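Local coordinates for protein integrase (Enterobacteria phage lambda, PDB 1AE9) that forms the catalytic domain of an integrase that inserts phage DNA into the host genome by site-specific recombination and, with excisionase, excises it, at residues A26-V37 with F131-Y142. Numbering follows the deposited sequence.
Sequences AMELAVVTGQRV and FHELRSLSARLY
Arg36 and Arg135, two predicted active-site arginines of this tyrosine recombinase catalytic domain, form an offset guanidinium stack, with centres 3.9 Å apart and planes inclined by 26°. Arg135 NH2 lies over one face of the Arg36 group toward its rim, and Arg36 CG over a face of the Arg135 group. Such a pairing is consistent with a pocket made for the scissile DNA phosphate. Each also has an outside acceptor: Gln57 OE1 for Arg36 NH1 and Leu155 O for Arg135 NH2. Arg135 arrives on an extended chain, CG anti to the backbone N (chi1 -180°); its NH1 approaches in the plane of the Gly34 carbonyl, giving a bent 2.8 Å bond to Gly34 O.

The axes of helix segments 26-33 and 133-142 cross at -46°, approaching to 7.7 Å, with Val31 nearest Ser138. Val31 is a knob among Leu134, Leu137, Ser138 and Leu141; its CG2 meets Leu134 CD2 at 3.9 Å, while CG1 turns to Leu141 CD1. Phe131 packs beside Ala30 and Val37, Ala30 CB lying 3.7 Å from its CZ.

Two hydroxyls bind carbonyls in the last turn, at the C-terminal end of helix 21-33. Ser138 OG donates to Val31 O at 2.7 Å; Tyr142 OH donates to Val32 O, which lies at the ring's edge, 2.8 Å from that hydroxyl oxygen.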
loop_
_atom_site.group_PDB
_atom_site.type_symbol
_atom_site.label_atom_id
_atom_site.label_comp_id
_atom_site.label_asym_id
_atom_site.label_seq_id
_atom_site.Cartn_x
_atom_site.Cartn_y
_atom_site.Cartn_z
ATOM N N ALA A 26 -0.832 -2.309 19.178
ATOM C CA ALA A 26 -1.428 -3.027 18.056
ATOM C C ALA A 26 -1.153 -4.528 18.222
ATOM O O ALA A 26 -2.021 -5.357 17.925
ATOM C CB ALA A 26 -0.867 -2.523 16.740
ATOM N N MET A 27 0.043 -4.871 18.714
ATOM C CA MET A 27 0.419 -6.276 18.944
ATOM C C MET A 27 -0.512 -6.909 19.978
ATOM O O MET A 27 -1.047 -8.005 19.765
ATOM C CB MET A 27 1.876 -6.398 19.416
ATOM C CG MET A 27 2.912 -6.238 18.304
ATOM S SD MET A 27 4.616 -6.167 18.886
ATOM C CE MET A 27 4.801 -7.878 19.515
ATOM N N GLU A 28 -0.728 -6.203 21.084
ATOM C CA GLU A 28 -1.605 -6.703 22.134
ATOM C C GLU A 28 -3.034 -6.873 21.626
ATOM O O GLU A 28 -3.666 -7.909 21.860
ATOM C CB GLU A 28 -1.595 -5.758 23.327
ATOM C CG GLU A 28 -0.295 -5.766 24.094
ATOM C CD GLU A 28 -0.292 -4.795 25.260
ATOM O OE1 GLU A 28 -1.225 -3.974 25.374
ATOM O OE2 GLU A 28 0.662 -4.844 26.063
ATOM N N LEU A 29 -3.527 -5.874 20.901
ATOM C CA LEU A 29 -4.882 -5.917 20.372
ATOM C C LEU A 29 -5.056 -7.063 19.365
ATOM O O LEU A 29 -6.101 -7.707 19.318
ATOM C CB LEU A 29 -5.243 -4.563 19.750
ATOM C CG LEU A 29 -6.707 -4.123 19.838
ATOM C CD1 LEU A 29 -7.120 -3.955 21.303
ATOM C CD2 LEU A 29 -6.895 -2.808 19.085
ATOM N N ALA A 30 -4.019 -7.349 18.589
ATOM C CA ALA A 30 -4.072 -8.425 17.610
ATOM C C ALA A 30 -4.213 -9.790 18.287
ATOM O O ALA A 30 -4.970 -10.646 17.816
ATOM C CB ALA A 30 -2.821 -8.407 16.747
ATOM N N VAL A 31 -3.476 -9.995 19.376
ATOM C CA VAL A 31 -3.518 -11.267 20.098
ATOM C C VAL A 31 -4.784 -11.445 20.937
ATOM O O VAL A 31 -5.379 -12.514 20.932
ATOM C CB VAL A 31 -2.243 -11.480 20.985
ATOM C CG1 VAL A 31 -2.352 -12.786 21.791
ATOM C CG2 VAL A 31 -0.989 -11.529 20.103
ATOM N N VAL A 32 -5.227 -10.400 21.623
ATOM C CA VAL A 32 -6.417 -10.525 22.452
ATOM C C VAL A 32 -7.753 -10.524 21.684
ATOM O O VAL A 32 -8.751 -11.052 22.181
ATOM C CB VAL A 32 -6.409 -9.492 23.623
ATOM C CG1 VAL A 32 -6.823 -8.111 23.152
ATOM C CG2 VAL A 32 -7.292 -9.971 24.761
ATOM N N THR A 33 -7.793 -9.934 20.487
ATOM C CA THR A 33 -9.037 -9.928 19.706
ATOM C C THR A 33 -9.007 -10.954 18.574
ATOM O O THR A 33 -10.054 -11.323 18.041
ATOM C CB THR A 33 -9.371 -8.540 19.074
ATOM O OG1 THR A 33 -8.449 -8.253 18.013
ATOM C CG2 THR A 33 -9.328 -7.424 20.112
ATOM N N GLY A 34 -7.806 -11.386 18.188
ATOM C CA GLY A 34 -7.661 -12.348 17.107
ATOM C C GLY A 34 -8.082 -11.850 15.724
ATOM O O GLY A 34 -8.198 -12.651 14.785
ATOM N N GLN A 35 -8.276 -10.537 15.573
ATOM C CA GLN A 35 -8.709 -9.975 14.292
ATOM C C GLN A 35 -7.584 -9.690 13.296
ATOM O O GLN A 35 -6.448 -9.404 13.685
ATOM C CB GLN A 35 -9.552 -8.717 14.529
ATOM C CG GLN A 35 -10.819 -8.967 15.367
ATOM C CD GLN A 35 -11.623 -10.166 14.874
ATOM O OE1 GLN A 35 -12.107 -10.189 13.734
ATOM N NE2 GLN A 35 -11.743 -11.181 15.716
ATOM N N ARG A 36 -7.897 -9.814 12.007
ATOM C CA ARG A 36 -6.927 -9.559 10.946
ATOM C C ARG A 36 -6.467 -8.110 11.071
ATOM O O ARG A 36 -7.244 -7.252 11.504
ATOM C CB ARG A 36 -7.565 -9.773 9.580
ATOM C CG ARG A 36 -8.013 -11.206 9.302
ATOM C CD ARG A 36 -8.513 -11.323 7.874
ATOM N NE ARG A 36 -9.007 -12.657 7.533
ATOM C CZ ARG A 36 -10.203 -13.129 7.874
ATOM N NH1 ARG A 36 -11.051 -12.391 8.585
ATOM N NH2 ARG A 36 -10.570 -14.338 7.470
ATOM N N VAL A 37 -5.231 -7.829 10.657
ATOM C CA VAL A 37 -4.668 -6.486 10.758
ATOM C C VAL A 37 -5.515 -5.412 10.059
ATOM O O VAL A 37 -5.675 -4.300 10.591
ATOM C CB VAL A 37 -3.169 -6.442 10.310
ATOM C CG1 VAL A 37 -3.022 -6.777 8.829
ATOM C CG2 VAL A 37 -2.548 -5.077 10.647
ATOM N N PHE A 131 3.211 -9.803 10.895
ATOM C CA PHE A 131 2.205 -9.370 11.855
ATOM C C PHE A 131 0.990 -10.298 11.781
ATOM O O PHE A 131 0.335 -10.550 12.795
ATOM C CB PHE A 131 1.781 -7.921 11.598
ATOM C CG PHE A 131 0.939 -7.332 12.699
ATOM C CD1 PHE A 131 -0.448 -7.448 12.673
ATOM C CD2 PHE A 131 1.532 -6.657 13.763
ATOM C CE1 PHE A 131 -1.235 -6.905 13.684
ATOM C CE2 PHE A 131 0.749 -6.105 14.787
ATOM C CZ PHE A 131 -0.633 -6.231 14.746
ATOM N N HIS A 132 0.699 -10.822 10.592
ATOM C CA HIS A 132 -0.432 -11.730 10.442
ATOM C C HIS A 132 -0.319 -12.964 11.348
ATOM O O HIS A 132 -1.331 -13.528 11.767
ATOM C CB HIS A 132 -0.611 -12.192 8.993
ATOM C CG HIS A 132 -1.699 -13.213 8.829
ATOM N ND1 HIS A 132 -1.444 -14.566 8.722
ATOM C CD2 HIS A 132 -3.050 -13.089 8.841
ATOM C CE1 HIS A 132 -2.588 -15.230 8.682
ATOM N NE2 HIS A 132 -3.577 -14.357 8.753
ATOM N N GLU A 133 0.900 -13.382 11.663
ATOM C CA GLU A 133 1.069 -14.555 12.508
ATOM C C GLU A 133 0.518 -14.382 13.919
ATOM O O GLU A 133 0.326 -15.369 14.641
ATOM C CB GLU A 133 2.531 -15.016 12.519
ATOM C CG GLU A 133 2.861 -15.998 11.387
ATOM C CD GLU A 133 2.366 -15.531 10.016
ATOM O OE1 GLU A 133 2.979 -14.612 9.441
ATOM O OE2 GLU A 133 1.361 -16.083 9.507
ATOM N N LEU A 134 0.214 -13.141 14.292
ATOM C CA LEU A 134 -0.339 -12.853 15.613
ATOM C C LEU A 134 -1.774 -13.378 15.729
ATOM O O LEU A 134 -2.250 -13.642 16.830
ATOM C CB LEU A 134 -0.286 -11.344 15.904
ATOM C CG LEU A 134 1.124 -10.769 16.088
ATOM C CD1 LEU A 134 1.062 -9.267 16.235
ATOM C CD2 LEU A 134 1.775 -11.392 17.308
ATOM N N ARG A 135 -2.445 -13.535 14.590
ATOM C CA ARG A 135 -3.818 -14.049 14.540
ATOM C C ARG A 135 -3.823 -15.562 14.824
ATOM O O ARG A 135 -4.685 -16.066 15.546
ATOM C CB ARG A 135 -4.434 -13.738 13.170
ATOM C CG ARG A 135 -5.866 -14.201 12.964
ATOM C CD ARG A 135 -6.472 -13.517 11.726
ATOM N NE ARG A 135 -7.499 -14.327 11.064
ATOM C CZ ARG A 135 -8.800 -14.318 11.356
ATOM N NH1 ARG A 135 -9.282 -13.534 12.316
ATOM N NH2 ARG A 135 -9.632 -15.102 10.672
ATOM N N SER A 136 -2.841 -16.275 14.273
ATOM C CA SER A 136 -2.707 -17.716 14.503
ATOM C C SER A 136 -2.307 -17.928 15.960
ATOM O O SER A 136 -2.778 -18.863 16.606
ATOM C CB SER A 136 -1.628 -18.319 13.601
ATOM O OG SER A 136 -1.926 -18.108 12.237
ATOM N N LEU A 137 -1.428 -17.064 16.473
ATOM C CA LEU A 137 -0.999 -17.168 17.863
ATOM C C LEU A 137 -2.220 -17.008 18.765
ATOM O O LEU A 137 -2.423 -17.804 19.683
ATOM C CB LEU A 137 0.079 -16.129 18.200
ATOM C CG LEU A 137 0.579 -16.074 19.655
ATOM C CD1 LEU A 137 1.109 -17.423 20.110
ATOM C CD2 LEU A 137 1.647 -15.016 19.795
ATOM N N SER A 138 -3.043 -16.002 18.478
ATOM C CA SER A 138 -4.273 -15.742 19.225
ATOM C C SER A 138 -5.126 -17.021 19.279
ATOM O O SER A 138 -5.615 -17.409 20.339
ATOM C CB SER A 138 -5.070 -14.627 18.533
ATOM O OG SER A 138 -6.298 -14.359 19.193
ATOM N N ALA A 139 -5.307 -17.661 18.130
ATOM C CA ALA A 139 -6.095 -18.886 18.043
ATOM C C ALA A 139 -5.538 -20.014 18.919
ATOM O O ALA A 139 -6.287 -20.610 19.688
ATOM C CB ALA A 139 -6.201 -19.347 16.587
ATOM N N ARG A 140 -4.237 -20.302 18.808
ATOM C CA ARG A 140 -3.604 -21.369 19.598
ATOM C C ARG A 140 -3.674 -21.096 21.097
ATOM O O ARG A 140 -3.929 -22.007 21.889
ATOM C CB ARG A 140 -2.150 -21.595 19.170
ATOM C CG ARG A 140 -1.992 -22.076 17.731
ATOM C CD ARG A 140 -0.557 -22.496 17.412
ATOM N NE ARG A 140 0.427 -21.447 17.695
ATOM C CZ ARG A 140 0.865 -20.554 16.806
ATOM N NH1 ARG A 140 0.416 -20.562 15.556
ATOM N NH2 ARG A 140 1.761 -19.650 17.170
ATOM N N LEU A 141 -3.468 -19.846 21.494
ATOM C CA LEU A 141 -3.537 -19.491 22.901
ATOM C C LEU A 141 -4.964 -19.612 23.436
ATOM O O LEU A 141 -5.168 -20.089 24.555
ATOM C CB LEU A 141 -3.008 -18.073 23.137
ATOM C CG LEU A 141 -1.519 -17.821 22.858
ATOM C CD1 LEU A 141 -1.164 -16.378 23.220
ATOM C CD2 LEU A 141 -0.659 -18.788 23.671
ATOM N N TYR A 142 -5.946 -19.160 22.652
ATOM C CA TYR A 142 -7.360 -19.226 23.042
ATOM C C TYR A 142 -7.901 -20.651 23.034
ATOM O O TYR A 142 -8.777 -20.990 23.829
ATOM C CB TYR A 142 -8.226 -18.322 22.153
ATOM C CG TYR A 142 -8.343 -16.905 22.681
ATOM C CD1 TYR A 142 -8.598 -16.671 24.031
ATOM C CD2 TYR A 142 -8.191 -15.802 21.837
ATOM C CE1 TYR A 142 -8.701 -15.377 24.532
ATOM C CE2 TYR A 142 -8.291 -14.505 22.332
ATOM C CZ TYR A 142 -8.548 -14.304 23.679
ATOM O OH TYR A 142 -8.679 -13.035 24.185
#